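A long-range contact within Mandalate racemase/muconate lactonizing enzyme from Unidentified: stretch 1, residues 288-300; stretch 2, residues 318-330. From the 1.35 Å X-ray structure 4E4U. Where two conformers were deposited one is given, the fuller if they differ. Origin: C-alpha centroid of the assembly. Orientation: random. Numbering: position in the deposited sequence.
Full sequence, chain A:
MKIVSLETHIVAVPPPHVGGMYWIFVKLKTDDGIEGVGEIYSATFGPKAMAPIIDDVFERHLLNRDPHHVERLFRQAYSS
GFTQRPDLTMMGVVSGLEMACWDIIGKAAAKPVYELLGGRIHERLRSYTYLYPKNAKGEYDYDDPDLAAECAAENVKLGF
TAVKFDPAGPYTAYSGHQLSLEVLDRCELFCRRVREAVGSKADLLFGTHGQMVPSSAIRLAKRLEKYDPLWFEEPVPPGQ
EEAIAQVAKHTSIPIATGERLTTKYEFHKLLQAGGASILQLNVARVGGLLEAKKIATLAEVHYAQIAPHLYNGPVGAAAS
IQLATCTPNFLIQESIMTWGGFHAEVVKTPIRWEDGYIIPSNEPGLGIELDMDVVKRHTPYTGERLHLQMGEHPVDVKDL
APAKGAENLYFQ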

# COMPACT_ATOMS: atom_id res chain seq x y z
N GLY A 288 6.35 32.74 -6.88
CA GLY A 288 6.84 33.47 -8.05
C GLY A 288 6.81 32.63 -9.31
O GLY A 288 6.27 31.52 -9.31
N LEU A 289 7.39 33.15 -10.39
CA LEU A 289 7.30 32.49 -11.69
C LEU A 289 8.14 31.23 -11.80
O LEU A 289 7.70 30.25 -12.39
CB LEU A 289 7.66 33.47 -12.80
CG LEU A 289 6.53 34.44 -13.14
CD1 LEU A 289 7.04 35.55 -14.05
CD2 LEU A 289 5.39 33.69 -13.82
N LEU A 290 9.35 31.23 -11.25
CA LEU A 290 10.15 30.01 -11.31
C LEU A 290 9.51 28.91 -10.47
O LEU A 290 9.41 27.77 -10.92
CB LEU A 290 11.60 30.26 -10.91
CG LEU A 290 12.49 29.02 -10.98
CD1 LEU A 290 12.49 28.42 -12.38
CD2 LEU A 290 13.91 29.33 -10.52
N GLU A 291 9.07 29.24 -9.26
CA GLU A 291 8.37 28.26 -8.44
C GLU A 291 7.10 27.76 -9.13
O GLU A 291 6.77 26.58 -9.08
CB GLU A 291 8.09 28.81 -7.04
CG GLU A 291 7.60 27.77 -6.04
CD GLU A 291 8.69 26.85 -5.50
OE1 GLU A 291 9.87 26.91 -5.94
OE2 GLU A 291 8.35 26.05 -4.61
N ALA A 292 6.38 28.66 -9.81
CA ALA A 292 5.19 28.24 -10.56
C ALA A 292 5.55 27.30 -11.71
O ALA A 292 4.85 26.33 -11.97
CB ALA A 292 4.42 29.46 -11.06
N LYS A 293 6.65 27.58 -12.40
CA LYS A 293 7.15 26.69 -13.44
C LYS A 293 7.48 25.31 -12.86
O LYS A 293 7.19 24.28 -13.48
CB LYS A 293 8.40 27.29 -14.10
CG LYS A 293 8.96 26.49 -15.26
CD LYS A 293 8.14 26.71 -16.52
CE LYS A 293 8.64 25.84 -17.65
NZ LYS A 293 7.91 26.09 -18.92
N LYS A 294 8.04 25.29 -11.65
CA LYS A 294 8.35 24.03 -10.99
C LYS A 294 7.07 23.25 -10.66
O LYS A 294 7.02 22.02 -10.81
CB LYS A 294 9.19 24.27 -9.73
CG LYS A 294 10.59 24.75 -10.07
CD LYS A 294 11.48 24.90 -8.83
CE LYS A 294 12.88 25.39 -9.22
NZ LYS A 294 13.74 25.60 -8.02
N ILE A 295 6.04 23.96 -10.22
CA ILE A 295 4.75 23.33 -9.95
C ILE A 295 4.15 22.76 -11.25
O ILE A 295 3.64 21.64 -11.27
CB ILE A 295 3.80 24.32 -9.27
CG1 ILE A 295 4.31 24.62 -7.86
CG2 ILE A 295 2.36 23.77 -9.24
CD1 ILE A 295 3.75 25.89 -7.26
N ALA A 296 4.23 23.53 -12.34
CA ALA A 296 3.75 23.04 -13.63
C ALA A 296 4.49 21.77 -14.06
O ALA A 296 3.90 20.87 -14.65
CB ALA A 296 3.88 24.12 -14.69
N THR A 297 5.78 21.70 -13.75
CA THR A 297 6.59 20.52 -14.02
C THR A 297 6.10 19.29 -13.25
O THR A 297 5.99 18.19 -13.82
CB THR A 297 8.06 20.81 -13.66
OG1 THR A 297 8.57 21.82 -14.54
CG2 THR A 297 8.92 19.56 -13.78
N LEU A 298 5.80 19.47 -11.97
CA LEU A 298 5.21 18.38 -11.18
C LEU A 298 3.93 17.92 -11.84
O LEU A 298 3.69 16.72 -11.97
CB LEU A 298 4.92 18.82 -9.75
CG LEU A 298 6.10 19.31 -8.91
CD1 LEU A 298 5.63 19.67 -7.50
CD2 LEU A 298 7.18 18.24 -8.87
N ALA A 299 3.10 18.87 -12.28
CA ALA A 299 1.87 18.50 -12.93
C ALA A 299 2.15 17.66 -14.18
O ALA A 299 1.48 16.66 -14.43
CB ALA A 299 1.06 19.72 -13.27
N GLU A 300 3.16 18.05 -14.97
CA GLU A 300 3.46 17.32 -16.20
C GLU A 300 3.70 15.83 -15.94
O GLU A 300 3.21 14.97 -16.68
CB GLU A 300 4.69 17.88 -16.90
CG GLU A 300 4.51 19.21 -17.58
CD GLU A 300 5.67 19.49 -18.51
OE1 GLU A 300 6.58 20.24 -18.12
OE2 GLU A 300 5.67 18.94 -19.64
N ALA A 318 -0.79 39.45 -15.60
CA ALA A 318 0.27 39.48 -16.60
C ALA A 318 1.31 38.39 -16.34
O ALA A 318 1.73 37.69 -17.27
CB ALA A 318 0.93 40.84 -16.66
N ALA A 319 1.71 38.22 -15.08
CA ALA A 319 2.66 37.17 -14.73
C ALA A 319 2.08 35.79 -15.03
O ALA A 319 2.79 34.91 -15.54
CB ALA A 319 3.08 37.29 -13.27
N SER A 320 0.81 35.61 -14.72
CA SER A 320 0.13 34.35 -14.96
C SER A 320 0.12 34.02 -16.46
O SER A 320 0.33 32.86 -16.85
CB SER A 320 -1.29 34.43 -14.42
OG SER A 320 -1.83 33.15 -14.22
N ILE A 321 -0.11 35.04 -17.27
CA ILE A 321 -0.11 34.90 -18.72
C ILE A 321 1.28 34.50 -19.22
O ILE A 321 1.40 33.68 -20.12
CB ILE A 321 -0.59 36.22 -19.36
CG1 ILE A 321 -2.09 36.37 -19.12
CG2 ILE A 321 -0.24 36.27 -20.85
CD1 ILE A 321 -2.60 37.81 -19.20
N GLN A 322 2.33 35.07 -18.63
CA GLN A 322 3.69 34.69 -19.00
C GLN A 322 3.93 33.20 -18.76
O GLN A 322 4.47 32.50 -19.62
CB GLN A 322 4.72 35.52 -18.23
CG GLN A 322 4.70 37.00 -18.57
CD GLN A 322 5.20 37.29 -19.97
OE1 GLN A 322 6.26 36.80 -20.37
NE2 GLN A 322 4.46 38.10 -20.72
N LEU A 323 3.52 32.70 -17.60
CA LEU A 323 3.66 31.28 -17.31
C LEU A 323 2.85 30.45 -18.31
O LEU A 323 3.37 29.50 -18.90
CB LEU A 323 3.20 30.97 -15.89
CG LEU A 323 3.18 29.47 -15.54
CD1 LEU A 323 4.61 28.94 -15.43
CD2 LEU A 323 2.41 29.22 -14.25
N ALA A 324 1.59 30.81 -18.49
CA ALA A 324 0.70 30.01 -19.33
C ALA A 324 1.24 29.86 -20.75
O ALA A 324 1.15 28.80 -21.35
CB ALA A 324 -0.69 30.61 -19.34
N THR A 325 1.79 30.95 -21.28
CA THR A 325 2.23 31.01 -22.67
C THR A 325 3.31 29.97 -22.98
O THR A 325 3.39 29.48 -24.10
CB THR A 325 2.68 32.45 -23.02
OG1 THR A 325 1.57 33.33 -22.85
CG2 THR A 325 3.18 32.55 -24.46
N CYS A 326 4.12 29.64 -21.97
CA CYS A 326 5.22 28.69 -22.16
C CYS A 326 5.00 27.35 -21.46
O CYS A 326 5.96 26.60 -21.23
CB CYS A 326 6.56 29.30 -21.71
SG CYS A 326 6.71 29.74 -19.96
N THR A 327 3.74 27.02 -21.16
CA THR A 327 3.40 25.80 -20.43
C THR A 327 2.71 24.78 -21.33
O THR A 327 1.64 25.06 -21.86
CB THR A 327 2.49 26.12 -19.23
OG1 THR A 327 3.21 26.91 -18.27
CG2 THR A 327 2.00 24.85 -18.56
N PRO A 328 3.30 23.59 -21.50
CA PRO A 328 2.71 22.63 -22.43
C PRO A 328 1.42 21.98 -21.91
O PRO A 328 0.59 21.57 -22.71
CB PRO A 328 3.82 21.59 -22.62
CG PRO A 328 4.64 21.68 -21.36
CD PRO A 328 4.60 23.13 -20.96
N ASN A 329 1.27 21.89 -20.59
CA ASN A 329 0.10 21.28 -19.98
C ASN A 329 -0.87 22.33 -19.43
O ASN A 329 -1.44 22.17 -18.35
CB ASN A 329 0.51 20.28 -18.89
CG ASN A 329 1.42 20.89 -17.82
OD1 ASN A 329 2.23 21.77 -18.11
ND2 ASN A 329 1.31 20.37 -16.60
N PHE A 330 -1.03 23.39 -20.19
CA PHE A 330 -1.94 24.48 -19.84
C PHE A 330 -3.37 24.13 -20.27
O PHE A 330 -3.60 23.75 -21.41
CB PHE A 330 -1.49 25.76 -20.55
CG PHE A 330 -2.50 26.87 -20.51
CD1 PHE A 330 -2.72 27.59 -19.34
CD2 PHE A 330 -3.21 27.21 -21.65
CE1 PHE A 330 -3.65 28.63 -19.32
CE2 PHE A 330 -4.13 28.25 -21.63
CZ PHE A 330 -4.35 28.96 -20.46
O HOH W 1 5.42 25.35 -17.72
O HOH W 2 4.93 22.64 -17.49

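Two helical segments run in broadly the same direction here, their axes crossing at -41° and approaching no closer than 10.4 Å. That spacing leaves room for aliphatic side chains between them, and the leucines fill it. Leu-323 gives up the most surface, with Leu-289 next; their CA atoms lie 6.8 Å apart. Leu-323 points its CA-to-CB bond toward the first helix and sets CD2 3.8 Å from CB of Ala-292, where a small side chain leaves space for the leucine to sit. Leu-289 starts out sideways, but its m, t rotamer carries CD2 across to 4.1 Å from CB of Leu-323 and 4.3 Å from CB of Ala-319. The rule is large against small: each leucine meets an alanine of the other helix, and the two also touch each other.

One turn along, Lys-293 lays its aliphatic part near Leu-323, CD to CD1 4.3 Å, before its amine reaches polar ground. NZ stands 3.1 Å from O of Cys-326, but the angle is too poor for a hydrogen bond. Water 1 makes the link instead, accepting from NZ of Lys-293 at 2.9 Å and donating to OG1 of Thr-327 at 2.8 Å. That hydroxyl in turn donates to O of Leu-323 at 2.7 Å, tying the loop back to its own helix.

Past the second helix, the type I turn from Thr-327 to Phe-330 brings in Asn-329, the third large contributor. Its ND2 donates to O of Ala-296 (3.3 Å, 155°), a carbonyl that already accepts from N of Glu-300 at 2.9 Å within the helix. This is the one direct hydrogen bond between the stretches. Its amide oxygen is used as well: water 2 donates to OD1 of Asn-329 at 2.9 Å and to OE1 of Glu-300 at 3.0 Å.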